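Local coordinates for Non-structural protein 3 (Porcine deltacoronavirus, PDB 6LN0) that probably processes the viral polyprotein through a zinc-binding papain-like protease domain and, through its macro domain, probably recognises ADP-ribose, at residues P9-V14 / C142-R148; Y351-Q355 / S383-T388; K375-G381 / V418-F424. All blocks are in the same frame, centred on the assembly; numbering follows the deposited sequence.

Contact 1. Residues P9-V14 / C142-R148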
loop_
_atom_site.group_PDB
_atom_site.type_symbol
_atom_site.label_atom_id
_atom_site.label_comp_id
_atom_site.label_asym_id
_atom_site.label_seq_id
_atom_site.Cartn_x
_atom_site.Cartn_y
_atom_site.Cartn_z
ATOM N N PRO A 9 -6.714 13.789 -32.472
ATOM C CA PRO A 9 -6.657 13.051 -31.203
ATOM C C PRO A 9 -6.310 13.860 -29.960
ATOM O O PRO A 9 -5.558 14.838 -30.013
ATOM C CB PRO A 9 -5.585 11.994 -31.494
ATOM C CG PRO A 9 -5.855 11.632 -32.944
ATOM C CD PRO A 9 -6.416 12.904 -33.616
ATOM N N SER A 10 -6.888 13.433 -28.836
ATOM C CA SER A 10 -6.744 14.045 -27.522
ATOM C C SER A 10 -7.153 13.005 -26.494
ATOM O O SER A 10 -8.006 12.165 -26.789
ATOM C CB SER A 10 -7.615 15.299 -27.383
ATOM O OG SER A 10 -6.905 16.452 -27.791
ATOM N N PRO A 11 -6.553 13.009 -25.305
ATOM C CA PRO A 11 -6.957 12.031 -24.286
ATOM C C PRO A 11 -8.451 12.141 -24.024
ATOM O O PRO A 11 -8.971 13.241 -23.834
ATOM C CB PRO A 11 -6.132 12.441 -23.061
ATOM C CG PRO A 11 -5.812 13.904 -23.306
ATOM C CD PRO A 11 -5.571 13.974 -24.783
ATOM N N THR A 12 -9.148 10.999 -24.041
ATOM C CA THR A 12 -10.601 11.033 -23.902
ATOM C C THR A 12 -11.010 11.476 -22.512
ATOM O O THR A 12 -10.486 10.982 -21.508
ATOM C CB THR A 12 -11.235 9.678 -24.171
ATOM O OG1 THR A 12 -10.979 8.807 -23.068
ATOM C CG2 THR A 12 -10.698 9.097 -25.387
ATOM N N LYS A 13 -11.968 12.397 -22.461
ATOM C CA LYS A 13 -12.617 12.794 -21.217
ATOM C C LYS A 13 -14.123 12.688 -21.444
ATOM O O LYS A 13 -14.755 13.590 -22.004
ATOM C CB LYS A 13 -12.174 14.186 -20.773
ATOM C CG LYS A 13 -10.695 14.224 -20.302
ATOM C CD LYS A 13 -10.359 13.114 -19.265
ATOM C CE LYS A 13 -9.423 13.602 -18.145
ATOM N NZ LYS A 13 -7.996 13.190 -18.339
ATOM N N VAL A 14 -14.664 11.542 -21.030
ATOM C CA VAL A 14 -16.087 11.256 -21.086
ATOM C C VAL A 14 -16.835 12.162 -20.119
ATOM O O VAL A 14 -16.336 12.489 -19.034
ATOM C CB VAL A 14 -16.297 9.776 -20.733
ATOM C CG1 VAL A 14 -17.752 9.449 -20.597
ATOM C CG2 VAL A 14 -15.622 8.900 -21.750
ATOM N N CYS A 142 -14.871 2.350 -25.867
ATOM C CA CYS A 142 -14.384 3.703 -26.054
ATOM C C CYS A 142 -12.880 3.721 -26.270
ATOM O O CYS A 142 -12.134 3.239 -25.399
ATOM C CB CYS A 142 -14.783 4.539 -24.834
ATOM S SG CYS A 142 -14.600 6.300 -25.090
ATOM N N PRO A 143 -12.391 4.222 -27.407
ATOM C CA PRO A 143 -10.950 4.383 -27.599
ATOM C C PRO A 143 -10.390 5.434 -26.657
ATOM O O PRO A 143 -11.120 6.224 -26.059
ATOM C CB PRO A 143 -10.815 4.816 -29.056
ATOM C CG PRO A 143 -12.068 4.284 -29.707
ATOM C CD PRO A 143 -13.139 4.416 -28.663
ATOM N N SER A 144 -9.054 5.450 -26.549
ATOM C CA SER A 144 -8.356 6.276 -25.564
ATOM C C SER A 144 -8.000 7.672 -26.068
ATOM O O SER A 144 -7.662 8.539 -25.254
ATOM C CB SER A 144 -7.081 5.568 -25.098
ATOM O OG SER A 144 -6.394 4.965 -26.184
ATOM N N ASP A 145 -8.116 7.932 -27.369
ATOM C CA ASP A 145 -7.632 9.179 -27.949
ATOM C C ASP A 145 -8.740 9.994 -28.610
ATOM O O ASP A 145 -8.451 10.875 -29.424
ATOM C CB ASP A 145 -6.522 8.888 -28.960
ATOM C CG ASP A 145 -6.963 7.923 -30.050
ATOM O OD1 ASP A 145 -7.862 7.092 -29.790
ATOM O OD2 ASP A 145 -6.404 7.993 -31.167
ATOM N N ILE A 146 -9.998 9.743 -28.263
ATOM C CA ILE A 146 -11.129 10.330 -28.972
ATOM C C ILE A 146 -11.758 11.413 -28.095
ATOM O O ILE A 146 -12.955 11.381 -27.787
ATOM C CB ILE A 146 -12.107 9.206 -29.384
ATOM C CG1 ILE A 146 -13.417 9.702 -29.986
ATOM C CG2 ILE A 146 -12.391 8.261 -28.225
ATOM C CD1 ILE A 146 -14.329 8.563 -30.330
ATOM N N GLY A 147 -10.926 12.361 -27.654
ATOM C CA GLY A 147 -11.319 13.594 -26.987
ATOM C C GLY A 147 -12.565 13.613 -26.128
ATOM O O GLY A 147 -12.851 12.667 -25.389
ATOM N N ARG A 148 -13.314 14.705 -26.221
ATOM C CA ARG A 148 -14.509 14.883 -25.406
ATOM C C ARG A 148 -15.669 14.036 -25.942
ATOM O O ARG A 148 -15.924 14.009 -27.152
ATOM C CB ARG A 148 -14.879 16.362 -25.380
ATOM C CG ARG A 148 -16.189 16.659 -24.712
ATOM C CD ARG A 148 -16.742 18.016 -25.162
ATOM N NE ARG A 148 -17.995 18.314 -24.477
ATOM C CZ ARG A 148 -19.051 18.910 -25.029
ATOM N NH1 ARG A 148 -20.134 19.116 -24.293
ATOM N NH2 ARG A 148 -19.033 19.308 -26.296
#

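Contact 2. Residues Y351-Q355 / S383-T388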
loop_
_atom_site.group_PDB
_atom_site.type_symbol
_atom_site.label_atom_id
_atom_site.label_comp_id
_atom_site.label_asym_id
_atom_site.label_seq_id
_atom_site.Cartn_x
_atom_site.Cartn_y
_atom_site.Cartn_z
ATOM N N TYR A 351 38.335 -11.041 21.887
ATOM C CA TYR A 351 37.187 -10.854 22.756
ATOM C C TYR A 351 37.410 -11.601 24.056
ATOM O O TYR A 351 37.632 -12.814 24.055
ATOM C CB TYR A 351 35.906 -11.357 22.097
ATOM C CG TYR A 351 34.719 -11.240 23.024
ATOM C CD1 TYR A 351 34.524 -10.082 23.757
ATOM C CD2 TYR A 351 33.801 -12.274 23.171
ATOM C CE1 TYR A 351 33.469 -9.936 24.608
ATOM C CE2 TYR A 351 32.704 -12.136 24.026
ATOM C CZ TYR A 351 32.552 -10.953 24.748
ATOM O OH TYR A 351 31.487 -10.753 25.609
ATOM N N ASP A 352 37.303 -10.878 25.162
ATOM C CA ASP A 352 37.553 -11.421 26.493
ATOM C C ASP A 352 36.348 -11.126 27.370
ATOM O O ASP A 352 36.148 -9.961 27.760
ATOM C CB ASP A 352 38.829 -10.815 27.069
ATOM C CG ASP A 352 39.265 -11.486 28.361
ATOM O OD1 ASP A 352 38.383 -11.961 29.113
ATOM O OD2 ASP A 352 40.494 -11.508 28.623
ATOM N N PRO A 353 35.537 -12.123 27.722
ATOM C CA PRO A 353 34.308 -11.836 28.478
ATOM C C PRO A 353 34.516 -11.167 29.833
ATOM O O PRO A 353 33.518 -10.762 30.437
ATOM C CB PRO A 353 33.647 -13.217 28.638
ATOM C CG PRO A 353 34.497 -14.184 27.887
ATOM C CD PRO A 353 35.467 -13.424 27.043
ATOM N N ILE A 354 35.739 -11.041 30.351
ATOM C CA ILE A 354 35.936 -10.324 31.601
ATOM C C ILE A 354 36.820 -9.102 31.463
ATOM O O ILE A 354 37.114 -8.414 32.430
ATOM C CB ILE A 354 36.473 -11.251 32.719
ATOM C CG1 ILE A 354 37.849 -11.782 32.349
ATOM C CG2 ILE A 354 35.490 -12.382 33.014
ATOM C CD1 ILE A 354 38.518 -12.463 33.510
ATOM N N GLN A 355 37.250 -8.774 30.214
ATOM C CA GLN A 355 38.074 -7.607 29.980
ATOM C C GLN A 355 37.652 -6.953 28.662
ATOM O O GLN A 355 38.090 -7.370 27.579
ATOM C CB GLN A 355 39.551 -7.993 29.977
ATOM C CG GLN A 355 40.439 -6.904 29.521
ATOM C CD GLN A 355 40.886 -6.043 30.659
ATOM O OE1 GLN A 355 40.073 -5.387 31.315
ATOM N NE2 GLN A 355 42.184 -6.051 30.926
ATOM N N SER A 383 33.636 -15.889 22.511
ATOM C CA SER A 383 34.689 -16.685 23.136
ATOM C C SER A 383 34.087 -17.801 23.975
ATOM O O SER A 383 32.959 -17.701 24.464
ATOM C CB SER A 383 35.613 -15.858 24.032
ATOM O OG SER A 383 36.756 -16.625 24.436
ATOM N N ALA A 384 34.891 -18.847 24.171
ATOM C CA ALA A 384 34.519 -19.991 24.986
ATOM C C ALA A 384 34.739 -19.766 26.475
ATOM O O ALA A 384 34.343 -20.620 27.271
ATOM C CB ALA A 384 35.306 -21.214 24.525
ATOM N N ASP A 385 35.344 -18.651 26.877
ATOM C CA ASP A 385 35.657 -18.446 28.285
ATOM C C ASP A 385 34.390 -18.153 29.078
ATOM O O ASP A 385 33.309 -17.944 28.523
ATOM C CB ASP A 385 36.658 -17.306 28.461
ATOM C CG ASP A 385 37.899 -17.491 27.611
ATOM O OD1 ASP A 385 37.846 -18.296 26.652
ATOM O OD2 ASP A 385 38.922 -16.831 27.880
ATOM N N GLU A 386 34.534 -18.114 30.391
ATOM C CA GLU A 386 33.303 -17.936 31.134
ATOM C C GLU A 386 33.185 -16.512 31.654
ATOM O O GLU A 386 34.178 -15.914 32.086
ATOM C CB GLU A 386 33.199 -18.922 32.313
ATOM C CG GLU A 386 32.769 -20.342 31.898
ATOM C CD GLU A 386 31.272 -20.602 32.089
ATOM O OE1 GLU A 386 30.591 -19.750 32.710
ATOM O OE2 GLU A 386 30.774 -21.653 31.603
ATOM N N PRO A 387 31.986 -15.954 31.624
ATOM C CA PRO A 387 31.791 -14.593 32.110
ATOM C C PRO A 387 31.576 -14.570 33.613
ATOM O O PRO A 387 31.144 -15.548 34.219
ATOM C CB PRO A 387 30.517 -14.163 31.379
ATOM C CG PRO A 387 29.716 -15.444 31.356
ATOM C CD PRO A 387 30.735 -16.544 31.123
ATOM N N THR A 388 31.852 -13.406 34.205
ATOM C CA THR A 388 31.645 -13.176 35.631
ATOM C C THR A 388 30.632 -12.071 35.905
ATOM O O THR A 388 30.531 -11.605 37.049
ATOM C CB THR A 388 32.969 -12.830 36.318
ATOM O OG1 THR A 388 33.359 -11.506 35.942
ATOM C CG2 THR A 388 34.072 -13.814 35.924
HETATM O O HOH W 1 39.348 -14.545 25.676
#

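Contact 3. Residues K375-G381 / V418-F424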
loop_
_atom_site.group_PDB
_atom_site.type_symbol
_atom_site.label_atom_id
_atom_site.label_comp_id
_atom_site.label_asym_id
_atom_site.label_seq_id
_atom_site.Cartn_x
_atom_site.Cartn_y
_atom_site.Cartn_z
ATOM N N LYS A 375 28.282 4.848 32.520
ATOM C CA LYS A 375 27.961 3.887 33.570
ATOM C C LYS A 375 28.453 2.476 33.278
ATOM O O LYS A 375 28.734 1.722 34.213
ATOM C CB LYS A 375 26.446 3.865 33.812
ATOM C CG LYS A 375 25.839 5.262 33.906
ATOM C CD LYS A 375 24.379 5.232 34.334
ATOM C CE LYS A 375 24.151 6.022 35.636
ATOM N NZ LYS A 375 24.417 7.503 35.545
ATOM N N GLY A 376 28.590 2.109 32.013
ATOM C CA GLY A 376 29.149 0.821 31.667
ATOM C C GLY A 376 29.211 0.672 30.165
ATOM O O GLY A 376 28.982 1.622 29.417
ATOM N N ALA A 377 29.513 -0.543 29.722
ATOM C CA ALA A 377 29.586 -0.804 28.295
ATOM C C ALA A 377 29.221 -2.255 28.028
ATOM O O ALA A 377 29.561 -3.136 28.821
ATOM C CB ALA A 377 30.982 -0.496 27.749
ATOM N N VAL A 378 28.505 -2.490 26.922
ATOM C CA VAL A 378 28.226 -3.828 26.417
ATOM C C VAL A 378 29.258 -4.156 25.359
ATOM O O VAL A 378 29.539 -3.332 24.488
ATOM C CB VAL A 378 26.810 -3.938 25.823
ATOM C CG1 VAL A 378 26.669 -5.239 25.037
ATOM C CG2 VAL A 378 25.770 -3.849 26.915
ATOM N N ALA A 379 29.808 -5.365 25.412
ATOM C CA ALA A 379 30.762 -5.830 24.418
ATOM C C ALA A 379 30.189 -7.057 23.739
ATOM O O ALA A 379 29.530 -7.873 24.387
ATOM C CB ALA A 379 32.119 -6.170 25.054
ATOM N N ILE A 380 30.416 -7.180 22.438
ATOM C CA ILE A 380 29.946 -8.337 21.694
ATOM C C ILE A 380 31.127 -8.950 20.973
ATOM O O ILE A 380 32.023 -8.248 20.494
ATOM C CB ILE A 380 28.796 -8.033 20.695
ATOM C CG1 ILE A 380 29.127 -6.878 19.762
ATOM C CG2 ILE A 380 27.470 -7.808 21.424
ATOM C CD1 ILE A 380 28.156 -6.810 18.549
ATOM N N GLY A 381 31.115 -10.272 20.915
ATOM C CA GLY A 381 32.142 -11.063 20.271
ATOM C C GLY A 381 31.791 -12.508 20.529
ATOM O O GLY A 381 30.704 -12.803 21.022
ATOM N N VAL A 418 28.436 -14.556 23.928
ATOM C CA VAL A 418 28.353 -13.683 22.756
ATOM C C VAL A 418 28.049 -12.232 23.091
ATOM O O VAL A 418 28.138 -11.374 22.198
ATOM C CB VAL A 418 27.342 -14.204 21.710
ATOM C CG1 VAL A 418 27.839 -15.513 21.145
ATOM C CG2 VAL A 418 25.933 -14.327 22.307
ATOM N N ALA A 419 27.743 -11.912 24.338
ATOM C CA ALA A 419 27.658 -10.519 24.745
ATOM C C ALA A 419 27.840 -10.475 26.253
ATOM O O ALA A 419 27.395 -11.387 26.951
ATOM C CB ALA A 419 26.313 -9.894 24.341
ATOM N N THR A 420 28.483 -9.415 26.742
ATOM C CA THR A 420 28.695 -9.191 28.166
ATOM C C THR A 420 28.465 -7.722 28.470
ATOM O O THR A 420 28.734 -6.849 27.636
ATOM C CB THR A 420 30.122 -9.569 28.615
ATOM O OG1 THR A 420 31.074 -8.921 27.765
ATOM C CG2 THR A 420 30.346 -11.080 28.553
ATOM N N TYR A 421 27.959 -7.448 29.668
ATOM C CA TYR A 421 27.820 -6.083 30.162
ATOM C C TYR A 421 28.826 -5.838 31.280
ATOM O O TYR A 421 28.898 -6.612 32.237
ATOM C CB TYR A 421 26.407 -5.805 30.673
ATOM C CG TYR A 421 26.331 -4.474 31.361
ATOM C CD1 TYR A 421 26.426 -3.292 30.624
ATOM C CD2 TYR A 421 26.221 -4.382 32.745
ATOM C CE1 TYR A 421 26.396 -2.048 31.239
ATOM C CE2 TYR A 421 26.186 -3.142 33.366
ATOM C CZ TYR A 421 26.265 -1.976 32.592
ATOM O OH TYR A 421 26.226 -0.737 33.172
ATOM N N HIS A 422 29.583 -4.755 31.164
ATOM C CA HIS A 422 30.641 -4.399 32.100
ATOM C C HIS A 422 30.270 -3.075 32.759
ATOM O O HIS A 422 30.396 -2.014 32.144
ATOM C CB HIS A 422 31.977 -4.292 31.388
ATOM C CG HIS A 422 32.292 -5.453 30.491
ATOM N ND1 HIS A 422 33.122 -6.490 30.875
ATOM C CD2 HIS A 422 31.925 -5.719 29.213
ATOM C CE1 HIS A 422 33.239 -7.351 29.877
ATOM N NE2 HIS A 422 32.524 -6.904 28.856
ATOM N N ARG A 423 29.806 -3.115 34.002
ATOM C CA ARG A 423 29.612 -1.873 34.734
ATOM C C ARG A 423 30.964 -1.267 35.098
ATOM O O ARG A 423 31.978 -1.961 35.184
ATOM C CB ARG A 423 28.796 -2.114 36.000
ATOM C CG ARG A 423 29.574 -2.840 37.086
ATOM C CD ARG A 423 29.271 -2.249 38.456
ATOM N NE ARG A 423 27.858 -1.895 38.571
ATOM C CZ ARG A 423 26.958 -2.630 39.216
ATOM N NH1 ARG A 423 27.330 -3.761 39.811
ATOM N NH2 ARG A 423 25.687 -2.233 39.266
ATOM N N PHE A 424 30.967 0.039 35.323
ATOM C CA PHE A 424 32.185 0.793 35.617
ATOM C C PHE A 424 32.215 1.127 37.110
ATOM O O PHE A 424 31.662 2.141 37.538
ATOM C CB PHE A 424 32.247 2.067 34.768
ATOM C CG PHE A 424 32.423 1.811 33.307
ATOM C CD1 PHE A 424 32.928 0.602 32.858
ATOM C CD2 PHE A 424 32.087 2.775 32.377
ATOM C CE1 PHE A 424 33.092 0.361 31.496
ATOM C CE2 PHE A 424 32.242 2.538 31.008
ATOM C CZ PHE A 424 32.747 1.333 30.573
#

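Contact 1. Residues P9-V14 / C142-R148
Thr12 lays its methyl CG2 over the bend at residues 143-146 where, as modelled, Thr12 CG2 is 3.4 Å from Ile146 CG2. Thr12 CG2 also sits 3.0 Å from Pro143 O, an approach so close that it is doubtful. Pro9 lies alongside Asp145, the two side chains pointing the same way, with Pro9 CG 4.1 Å from Asp145 OD2.

The backbone holds the segments with four hydrogen bonds. Ser10 N reaches Asp145 O at 3.1 Å and 167°, the straightest of them, while Thr12 N takes Ser144 O at 3.1 Å. Gly147 N returns a bond to Ser10 O, and Lys13 N ends the set on Gly147 O (3.1 Å). The pairing slips by one residue between Ser10-Ile146 and Lys13-Arg148, where Gly147 has a positive phi (31°). Beyond the slip, Arg148 forms a salt bridge with Glu15. This is a beta bulge in a parallel pair, joining edge strand 10-17 to strand 146-152 in the six-stranded mixed sheet of a macro domain.

Contact 2. Residues Y351-Q355 / S383-T388
Pro353, Ser383 and Ile354 carry most of this loop-to-loop contact. Pro353 lays its ring against residues 383-387 and meets a different residue at each carbon: Pro353 CD is 3.9 Å from Ser383 CB, CG is 3.8 Å from Asp385 CB, and CB is 4.3 Å from Pro387 CB. Its side chain crosses that of Asp385 at about a right angle. Within its own segment, Pro353 CD stands over the centre of the Tyr351 ring.

Ser383 turns CB toward the other loop, where it lies 3.7 Å from Tyr351 O, while its backbone N comes to the edge of the Tyr351 ring near the ring plane. Ser383 OG, anti to the backbone N (chi1 -170°) and beside the carbonyl carbon, lies on the side of the following residues and gives a weak hydrogen bond to Asp385 OD1. The other carboxylate oxygen, Asp385 OD2, accepts from a water that also donates to Tyr351 O (2.9 Å), a bridge across loops that share no direct hydrogen bond.

Ile354 extends the apolar seam with CG2, 3.5 Å from Thr388 CG2, the two side chains meeting at a slant. Its backbone N gives a hydrogen bond of 3.1 Å to Asp352 OD1, at 168°, on the anti side of the carboxylate but tilted out of its plane. Gln355 N binds Asp352 O as well. The contact thus sets an Asx turn combined with a type I beta turn, in the loop linking strands 338-346 and 358-360, against the proline-containing loop leaving strand 376-383.

Contact 3. Residues K375-G381 / V418-F424
Phe424 folds its ring back over Gly376. From the backbone, where Phe424 N gives a hydrogen bond to Lys375 O at 3.0 Å, the side chain leaves with CG anti to the carbonyl carbon (chi1 -67°). Phe424 CB lies 3.6 Å from Lys375 O, CG lies against Gly376 CA, CD2 is 3.6 Å from Gly376 N, and CZ at the tip meets Ala377 CB at 3.8 Å. Gly376 CA is 3.5 Å from the Phe424 ring centroid and 10° off the normal, a CH-pi contact over the face.

The other side of Gly376 CA is taken by Tyr421 OH, at 3.6 Å. Farther along, Tyr421 CD1 reaches Val378 CG2, the methyl standing at the ring edge. The CD2 edge of the His422 ring lies in plane with Ala377 O, and His422 N binds that same oxygen at 2.8 Å and 165°. Ala379 and Thr420 exchange two further hydrogen bonds, fixing the antiparallel register.

This pair runs through the interior of the eight-stranded mixed sheet, with strand 376-383 flanked by 338-346 and strand 416-423 by 391-395. Helix 313-322 packs on Val378 and Ile380, while Phe424 contacts Phe369 and Pro371 of strand 365-371 and stacks edge-to-face with Phe328.

Contact 1 belongs to the macro domain and closes before the other two open. Its centre is about 75 Å from that of contact 2 and about 69 Å from that of contact 3, on opposite sides of the chain's centre, as expected of an elongated multidomain chain. Contact 3 lies within the eight-stranded peptidase sheet and contact 2 in loops at its margin, centres about 10 Å apart, their segments alternating along the sequence. Strand 376-383 runs from contact 3 into contact 2, and Tyr351 OH probably hydrogen-bonds Thr420 OG1 at 2.9 Å. Zinc ligand Cys360 lies on strand 358-360, so one sheet links both contacts to the zinc site, apart from contact 1's macro-domain sheet.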